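Local coordinates for putative Killer protein (PDB 6F8S) that is probably the RelE-like, HigB-family toxin of a type II toxin-antitoxin system, and as such probably an mRNA-cleaving ribonuclease, at residues E36-M41 / W78-T83; D43-L48 / F82-H87. All coordinates share one frame; numbering follows the deposited sequence.

Interaction 1: E36-M41 / W78-T83; sequences ERKLAM and WRLCFT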
ATOM      1  N   GLU B  36      10.632 -10.785 -12.001  1.00 57.44           N
ATOM      2  CA  GLU B  36      10.601  -9.636 -11.123  1.00 58.81           C
ATOM      3  C   GLU B  36       9.218  -9.068 -11.034  1.00 55.38           C
ATOM      4  O   GLU B  36       8.803  -8.584 -10.002  1.00 51.13           O
ATOM      5  CB  GLU B  36      11.553  -8.577 -11.628  1.00 59.76           C
ATOM      6  CG  GLU B  36      12.989  -9.003 -11.428  1.00 67.70           C
ATOM      7  CD  GLU B  36      13.971  -8.022 -12.002  1.00 76.98           C
ATOM      8  OE1 GLU B  36      13.713  -7.531 -13.134  1.00 69.50           O
ATOM      9  OE2 GLU B  36      14.981  -7.751 -11.324  1.00 79.31           O
ATOM     10  N   ARG B  37       8.532  -9.129 -12.161  1.00 51.28           N
ATOM     11  CA  ARG B  37       7.206  -8.617 -12.290  1.00 50.03           C
ATOM     12  C   ARG B  37       6.198  -9.518 -11.572  1.00 55.35           C
ATOM     13  O   ARG B  37       5.259  -9.030 -10.913  1.00 50.91           O
ATOM     14  CB  ARG B  37       6.866  -8.480 -13.764  1.00 53.87           C
ATOM     15  CG  ARG B  37       5.542  -7.815 -14.017  1.00 53.08           C
ATOM     16  CD  ARG B  37       5.435  -7.313 -15.454  1.00 56.29           C
ATOM     17  NE  ARG B  37       5.482  -8.418 -16.404  1.00 63.58           N
ATOM     18  CZ  ARG B  37       6.370  -8.524 -17.389  1.00 62.66           C
ATOM     19  NH1 ARG B  37       7.280  -7.578 -17.556  1.00 60.08           N
ATOM     20  NH2 ARG B  37       6.340  -9.567 -18.211  1.00 62.23           N
ATOM     21  N   LYS B  38       6.387 -10.832 -11.706  1.00 58.41           N
ATOM     22  CA  LYS B  38       5.524 -11.805 -11.031  1.00 56.19           C
ATOM     23  C   LYS B  38       5.675 -11.672  -9.521  1.00 54.60           C
ATOM     24  O   LYS B  38       4.663 -11.642  -8.785  1.00 51.50           O
ATOM     25  CB  LYS B  38       5.851 -13.235 -11.484  1.00 58.13           C
ATOM     26  CG  LYS B  38       5.739 -13.446 -12.979  1.00 57.11           C
ATOM     27  CD  LYS B  38       4.306 -13.571 -13.415  1.00 55.90           C
ATOM     28  CE  LYS B  38       4.171 -13.387 -14.916  1.00 56.94           C
ATOM     29  NZ  LYS B  38       2.844 -13.868 -15.411  1.00 57.83           N
ATOM     30  N   LEU B  39       6.927 -11.578  -9.059  1.00 48.55           N
ATOM     31  CA  LEU B  39       7.166 -11.311  -7.642  1.00 50.59           C
ATOM     32  C   LEU B  39       6.497  -9.990  -7.211  1.00 49.93           C
ATOM     33  O   LEU B  39       5.908  -9.921  -6.134  1.00 46.73           O
ATOM     34  CB  LEU B  39       8.651 -11.270  -7.325  1.00 50.88           C
ATOM     35  CG  LEU B  39       9.445 -12.573  -7.436  1.00 54.03           C
ATOM     36  CD1 LEU B  39      10.808 -12.347  -6.812  1.00 51.62           C
ATOM     37  CD2 LEU B  39       8.731 -13.732  -6.760  1.00 50.72           C
ATOM     38  N   ALA B  40       6.569  -8.958  -8.050  1.00 48.43           N
ATOM     39  CA  ALA B  40       5.890  -7.688  -7.765  1.00 45.44           C
ATOM     40  C   ALA B  40       4.386  -7.879  -7.532  1.00 47.29           C
ATOM     41  O   ALA B  40       3.819  -7.372  -6.572  1.00 42.61           O
ATOM     42  CB  ALA B  40       6.108  -6.696  -8.916  1.00 45.88           C
ATOM     43  N   MET B  41       3.745  -8.614  -8.432  1.00 45.40           N
ATOM     44  CA  MET B  41       2.313  -8.829  -8.353  1.00 46.25           C
ATOM     45  C   MET B  41       1.952  -9.624  -7.111  1.00 51.44           C
ATOM     46  O   MET B  41       1.003  -9.255  -6.403  1.00 49.57           O
ATOM     47  CB  MET B  41       1.808  -9.529  -9.609  1.00 43.10           C
ATOM     48  CG  MET B  41       1.981  -8.681 -10.839  1.00 48.17           C
ATOM     49  SD  MET B  41       1.174  -9.380 -12.285  1.00 65.41           S
ATOM     50  CE  MET B  41       2.101 -10.891 -12.490  1.00 59.02           C
ATOM     51  N   TRP B  78       8.959 -22.426 -16.376  1.00 56.84           N
ATOM     52  CA  TRP B  78       8.918 -22.149 -14.940  1.00 53.60           C
ATOM     53  C   TRP B  78       7.621 -21.540 -14.475  1.00 58.81           C
ATOM     54  O   TRP B  78       7.058 -20.665 -15.143  1.00 57.31           O
ATOM     55  CB  TRP B  78      10.044 -21.207 -14.539  1.00 54.32           C
ATOM     56  CG  TRP B  78      11.400 -21.778 -14.709  1.00 56.57           C
ATOM     57  CD1 TRP B  78      12.280 -21.476 -15.686  1.00 53.33           C
ATOM     58  CD2 TRP B  78      12.040 -22.752 -13.870  1.00 56.89           C
ATOM     59  NE1 TRP B  78      13.434 -22.194 -15.515  1.00 59.44           N
ATOM     60  CE2 TRP B  78      13.312 -22.988 -14.408  1.00 60.24           C
ATOM     61  CE3 TRP B  78      11.655 -23.445 -12.717  1.00 59.96           C
ATOM     62  CZ2 TRP B  78      14.214 -23.891 -13.837  1.00 59.03           C
ATOM     63  CZ3 TRP B  78      12.552 -24.340 -12.149  1.00 62.80           C
ATOM     64  CH2 TRP B  78      13.814 -24.560 -12.715  1.00 59.57           C
ATOM     65  N   ARG B  79       7.180 -21.996 -13.304  1.00 57.60           N
ATOM     66  CA  ARG B  79       6.025 -21.446 -12.624  1.00 56.39           C
ATOM     67  C   ARG B  79       6.317 -21.176 -11.158  1.00 60.69           C
ATOM     68  O   ARG B  79       7.010 -21.951 -10.498  1.00 60.49           O
ATOM     69  CB  ARG B  79       4.838 -22.396 -12.734  1.00 55.62           C
ATOM     70  CG  ARG B  79       4.134 -22.311 -14.064  1.00 56.19           C
ATOM     71  CD  ARG B  79       3.028 -23.343 -14.179  1.00 60.39           C
ATOM     72  NE  ARG B  79       2.122 -22.948 -15.247  1.00 71.11           N
ATOM     73  CZ  ARG B  79       1.002 -22.256 -15.059  1.00 67.43           C
ATOM     74  NH1 ARG B  79       0.623 -21.905 -13.836  1.00 61.79           N
ATOM     75  NH2 ARG B  79       0.254 -21.922 -16.096  1.00 67.19           N
ATOM     76  N   LEU B  80       5.762 -20.076 -10.652  1.00 67.38           N
ATOM     77  CA  LEU B  80       5.762 -19.795  -9.219  1.00 64.49           C
ATOM     78  C   LEU B  80       4.597 -20.492  -8.527  1.00 60.89           C
ATOM     79  O   LEU B  80       3.462 -20.190  -8.815  1.00 65.27           O
ATOM     80  CB  LEU B  80       5.694 -18.288  -8.974  1.00 61.30           C
ATOM     81  CG  LEU B  80       7.009 -17.576  -9.279  1.00 63.71           C
ATOM     82  CD1 LEU B  80       6.778 -16.110  -9.562  1.00 59.61           C
ATOM     83  CD2 LEU B  80       7.987 -17.762  -8.116  1.00 65.18           C
ATOM     84  N   CYS B  81       4.895 -21.440  -7.641  1.00 64.55           N
ATOM     85  CA  CYS B  81       3.896 -22.069  -6.766  1.00 68.63           C
ATOM     86  C   CYS B  81       3.794 -21.278  -5.468  1.00 65.83           C
ATOM     87  O   CYS B  81       4.776 -20.688  -5.020  1.00 63.77           O
ATOM     88  CB  CYS B  81       4.256 -23.536  -6.451  1.00 71.17           C
ATOM     89  SG  CYS B  81       3.342 -24.811  -7.381  1.00 85.71           S
ATOM     90  N   PHE B  82       2.607 -21.277  -4.864  1.00 65.15           N
ATOM     91  CA  PHE B  82       2.384 -20.587  -3.588  1.00 62.89           C
ATOM     92  C   PHE B  82       1.064 -20.999  -2.945  1.00 67.82           C
ATOM     93  O   PHE B  82       0.172 -21.562  -3.602  1.00 66.21           O
ATOM     94  CB  PHE B  82       2.383 -19.064  -3.777  1.00 61.45           C
ATOM     95  CG  PHE B  82       1.235 -18.568  -4.627  1.00 57.91           C
ATOM     96  CD1 PHE B  82       1.362 -18.474  -6.003  1.00 56.89           C
ATOM     97  CD2 PHE B  82       0.027 -18.224  -4.053  1.00 59.54           C
ATOM     98  CE1 PHE B  82       0.295 -18.033  -6.790  1.00 60.15           C
ATOM     99  CE2 PHE B  82      -1.034 -17.787  -4.833  1.00 59.91           C
ATOM    100  CZ  PHE B  82      -0.895 -17.694  -6.204  1.00 57.45           C
ATOM    101  N   THR B  83       0.933 -20.677  -1.664  1.00 64.80           N
ATOM    102  CA  THR B  83      -0.343 -20.824  -0.990  1.00 67.46           C
ATOM    103  C   THR B  83      -0.963 -19.458  -0.679  1.00 67.18           C
ATOM    104  O   THR B  83      -0.300 -18.545  -0.175  1.00 64.19           O
ATOM    105  CB  THR B  83      -0.216 -21.627   0.308  1.00 69.57           C
ATOM    106  OG1 THR B  83       0.665 -22.739   0.097  1.00 73.27           O
ATOM    107  CG2 THR B  83      -1.606 -22.110   0.774  1.00 69.27           C
TER
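Leu-80 sets its CG beside its own backbone N (chi1 -74°), which carries the CD1 methyl out from strand 79-85 toward helix 31-44. Lys-38 does the same (chi1 -57°), then bends sharply about its CB-CG bond (chi2 -77°). The helix backbone itself points Lys-38 CB at the strand and puts it 3.6 Å from Leu-80 CD1. The bend only leads the rest of the chain away, toward Arg-73 O and Asn-57 OD1. Leu-39, next along the helix, reaches the same methyl from the flank. Its CD2 lies 4.2 Å from CD1 of Leu-80, and the two leucine side chains cross at about a right angle. The two backbones keep their distance: Lys-38 CA and Leu-80 CA are 8.2 Å apart. One methyl therefore carries the whole touch between 36-41 and 78-83. It is a small contact, burying 107 Å² in all. Ile-72 of the neighbouring strand packs on both Lys-38 and Leu-80, and Val-92 and Ile-94 also pack on Leu-80. This is helix-on-sheet packing as in the RelE-like toxin fold. Lys-38 NZ is hydrogen-bonded to both polar atoms just named, and forms a salt bridge to an acidic side chain of another protein chain, probably the antitoxin. Chemically, the lysine is split in two: its first carbon serves the apolar core, while its buried NZ is satisfied by polar partners beyond the two segments.

Interaction 2: D43-L48 / F82-H87; sequences DAATEL and FTWTEH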
ATOM      1  N   ASP B  43       3.539  -9.814  -4.261  1.00 49.80           N
ATOM      2  CA  ASP B  43       3.625  -8.947  -3.101  1.00 52.66           C
ATOM      3  C   ASP B  43       2.479  -7.926  -3.057  1.00 56.67           C
ATOM      4  O   ASP B  43       2.023  -7.561  -1.978  1.00 51.52           O
ATOM      5  CB  ASP B  43       4.975  -8.233  -3.068  1.00 54.60           C
ATOM      6  CG  ASP B  43       6.086  -9.124  -2.520  1.00 61.84           C
ATOM      7  N   ALA B  44       1.992  -7.490  -4.215  1.00 48.00           N
ATOM      8  CA  ALA B  44       0.968  -6.460  -4.240  1.00 44.08           C
ATOM      9  C   ALA B  44      -0.449  -7.030  -4.056  1.00 47.14           C
ATOM     10  O   ALA B  44      -1.365  -6.293  -3.743  1.00 45.41           O
ATOM     11  CB  ALA B  44       1.043  -5.691  -5.532  1.00 39.43           C
ATOM     12  N   ALA B  45      -0.623  -8.333  -4.261  1.00 52.59           N
ATOM     13  CA  ALA B  45      -1.950  -8.940  -4.271  1.00 50.38           C
ATOM     14  C   ALA B  45      -2.644  -8.852  -2.918  1.00 56.88           C
ATOM     15  O   ALA B  45      -2.049  -9.084  -1.863  1.00 56.76           O
ATOM     16  CB  ALA B  45      -1.867 -10.389  -4.714  1.00 50.85           C
ATOM     17  N   THR B  46      -3.922  -8.515  -2.974  1.00 58.21           N
ATOM     18  CA  THR B  46      -4.746  -8.363  -1.791  1.00 62.35           C
ATOM     19  C   THR B  46      -5.787  -9.475  -1.735  1.00 62.99           C
ATOM     20  O   THR B  46      -6.197  -9.903  -0.665  1.00 61.75           O
ATOM     21  CB  THR B  46      -5.392  -6.986  -1.799  1.00 54.58           C
ATOM     22  OG1 THR B  46      -4.511  -6.083  -1.130  1.00 59.79           O
ATOM     23  CG2 THR B  46      -6.695  -6.985  -1.131  1.00 60.17           C
ATOM     24  N   GLU B  47      -6.179  -9.955  -2.912  1.00 59.32           N
ATOM     25  CA  GLU B  47      -7.137 -11.046  -3.045  1.00 61.59           C
ATOM     26  C   GLU B  47      -6.662 -11.977  -4.156  1.00 57.33           C
ATOM     27  O   GLU B  47      -5.948 -11.550  -5.059  1.00 57.22           O
ATOM     28  CB  GLU B  47      -8.557 -10.517  -3.349  1.00 57.71           C
ATOM     29  CG  GLU B  47      -9.223  -9.830  -2.177  1.00 60.53           C
ATOM     30  CD  GLU B  47     -10.599  -9.273  -2.502  1.00 65.89           C
ATOM     31  OE1 GLU B  47     -11.177  -9.632  -3.561  1.00 65.15           O
ATOM     32  OE2 GLU B  47     -11.112  -8.467  -1.686  1.00 67.97           O
ATOM     33  N   LEU B  48      -7.079 -13.233  -4.092  1.00 44.11           N
ATOM     34  CA  LEU B  48      -6.722 -14.222  -5.085  1.00 48.53           C
ATOM     35  C   LEU B  48      -7.062 -13.788  -6.517  1.00 50.88           C
ATOM     36  O   LEU B  48      -6.348 -14.155  -7.464  1.00 49.77           O
ATOM     37  CB  LEU B  48      -7.390 -15.559  -4.756  1.00 53.16           C
ATOM     38  CG  LEU B  48      -7.036 -16.698  -5.706  1.00 57.33           C
ATOM     39  CD1 LEU B  48      -5.519 -16.812  -5.851  1.00 59.16           C
ATOM     40  CD2 LEU B  48      -7.609 -18.013  -5.206  1.00 61.79           C
ATOM     41  N   PHE B  82       2.607 -21.277  -4.864  1.00 65.15           N
ATOM     42  CA  PHE B  82       2.384 -20.587  -3.588  1.00 62.89           C
ATOM     43  C   PHE B  82       1.064 -20.999  -2.945  1.00 67.82           C
ATOM     44  O   PHE B  82       0.172 -21.562  -3.602  1.00 66.21           O
ATOM     45  CB  PHE B  82       2.383 -19.064  -3.777  1.00 61.45           C
ATOM     46  CG  PHE B  82       1.235 -18.568  -4.627  1.00 57.91           C
ATOM     47  CD1 PHE B  82       1.362 -18.474  -6.003  1.00 56.89           C
ATOM     48  CD2 PHE B  82       0.027 -18.224  -4.053  1.00 59.54           C
ATOM     49  CE1 PHE B  82       0.295 -18.033  -6.790  1.00 60.15           C
ATOM     50  CE2 PHE B  82      -1.034 -17.787  -4.833  1.00 59.91           C
ATOM     51  CZ  PHE B  82      -0.895 -17.694  -6.204  1.00 57.45           C
ATOM     52  N   THR B  83       0.933 -20.677  -1.664  1.00 64.80           N
ATOM     53  CA  THR B  83      -0.343 -20.824  -0.990  1.00 67.46           C
ATOM     54  C   THR B  83      -0.963 -19.458  -0.679  1.00 67.18           C
ATOM     55  O   THR B  83      -0.300 -18.545  -0.175  1.00 64.19           O
ATOM     56  CB  THR B  83      -0.216 -21.627   0.308  1.00 69.57           C
ATOM     57  OG1 THR B  83       0.665 -22.739   0.097  1.00 73.27           O
ATOM     58  CG2 THR B  83      -1.606 -22.110   0.774  1.00 69.27           C
ATOM     59  N   TRP B  84      -2.244 -19.328  -0.984  1.00 68.50           N
ATOM     60  CA  TRP B  84      -2.948 -18.109  -0.668  1.00 67.82           C
ATOM     61  C   TRP B  84      -3.466 -18.111   0.774  1.00 67.46           C
ATOM     62  O   TRP B  84      -4.113 -19.062   1.202  1.00 70.03           O
ATOM     63  CB  TRP B  84      -4.106 -17.891  -1.636  1.00 63.87           C
ATOM     64  CG  TRP B  84      -4.721 -16.592  -1.361  1.00 65.56           C
ATOM     65  CD1 TRP B  84      -5.880 -16.361  -0.689  1.00 66.50           C
ATOM     66  CD2 TRP B  84      -4.168 -15.306  -1.667  1.00 65.28           C
ATOM     67  NE1 TRP B  84      -6.108 -15.015  -0.590  1.00 64.19           N
ATOM     68  CE2 TRP B  84      -5.072 -14.340  -1.180  1.00 61.67           C
ATOM     69  CE3 TRP B  84      -3.007 -14.881  -2.328  1.00 59.77           C
ATOM     70  CZ2 TRP B  84      -4.857 -12.964  -1.331  1.00 58.39           C
ATOM     71  CZ3 TRP B  84      -2.789 -13.520  -2.475  1.00 58.67           C
ATOM     72  CH2 TRP B  84      -3.712 -12.575  -1.980  1.00 59.40           C
ATOM     73  N   THR B  85      -3.155 -17.055   1.521  1.00 82.98           N
ATOM     74  CA  THR B  85      -3.763 -16.843   2.826  1.00 80.20           C
ATOM     75  C   THR B  85      -4.464 -15.496   2.831  1.00 83.53           C
ATOM     76  O   THR B  85      -4.372 -14.732   1.863  1.00 82.38           O
ATOM     77  CB  THR B  85      -2.740 -16.883   3.992  1.00 83.14           C
ATOM     78  OG1 THR B  85      -3.383 -16.474   5.204  1.00 93.81           O
ATOM     79  CG2 THR B  85      -1.628 -15.931   3.776  1.00 80.42           C
ATOM     80  N   GLU B  86      -5.172 -15.216   3.922  1.00 86.80           N
ATOM     81  CA  GLU B  86      -5.753 -13.904   4.154  1.00 86.58           C
ATOM     82  C   GLU B  86      -4.674 -12.841   4.052  1.00 85.41           C
ATOM     83  O   GLU B  86      -4.919 -11.745   3.556  1.00 83.68           O
ATOM     84  CB  GLU B  86      -6.429 -13.844   5.530  1.00 87.65           C
ATOM     85  N   HIS B  87      -3.468 -13.180   4.499  1.00101.84           N
ATOM     86  CA  HIS B  87      -2.389 -12.204   4.558  1.00 98.56           C
ATOM     87  C   HIS B  87      -1.429 -12.295   3.373  1.00 96.67           C
ATOM     88  O   HIS B  87      -0.279 -11.861   3.472  1.00 97.31           O
ATOM     89  CB  HIS B  87      -1.628 -12.352   5.877  1.00102.76           C
ATOM     90  CG  HIS B  87      -2.443 -11.968   7.094  1.00113.24           C
ATOM     91  ND1 HIS B  87      -3.352 -12.830   7.669  1.00110.87           N
ATOM     92  CD2 HIS B  87      -2.469 -10.833   7.809  1.00110.57           C
ATOM     93  CE1 HIS B  87      -3.909 -12.225   8.710  1.00110.14           C
ATOM     94  NE2 HIS B  87      -3.401 -11.018   8.822  1.00106.90           N
TER
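The backbone of 46-48 packs tightly against the indole of Trp-84. Thr-46 O comes at the ring edge, in plane, 3.4 Å from Trp-84 CZ2. Glu-47 CA is equally close to Trp-84 CZ2, at 3.4 Å, but approaches obliquely. Leu-48 N lies over one face, 3.5 Å above the ring plane and offset toward the rim. Trp-84 places CG anti to its backbone N (chi1 -175°), which extends the indole from strand 79-85 to the turn that follows helix 31-44.

Side chains pack less closely. Leu-48 CB sits over the five-membered ring, 4.3 Å from its centroid and 2° off the ring normal, a CH-pi contact. Ala-45 CB meets Trp-84 CH2 at 4.0 Å. Leu-51 of the next helix also packs on the indole. The side chains of Thr-46 and Glu-47 start away from the strand, and His-87 is exposed.

The turn thus rests on the indole by dispersion and shape. Several of its polar groups bond to other partners: Thr-46 N and Glu-47 N to Asp-50 OD2, Glu-47 OE1 to Arg-49, and Leu-48 N to a bound PEG, probably from the crystallisation liquor.

In the fold
Both interactions join helix 31-44, or the turn just after it, to strand 79-85. Their centres are 11 Å apart. The centre of interaction 1 lies about 4 Å from the centre of the chain, and the contact is buried. The centre of interaction 2 lies about 10 Å from the centre of the chain, at the surface. Their segments overlap at Phe-82 and Thr-83. Phe-82, shared by both, packs on Leu-42 of helix 31-44 and Leu-51 of helix 49-52 and so links the two contacts. The other protein chain reaches the helix side of both. Interaction 2 borders the bound PEG, about 3 Å from the side chain of Trp-84.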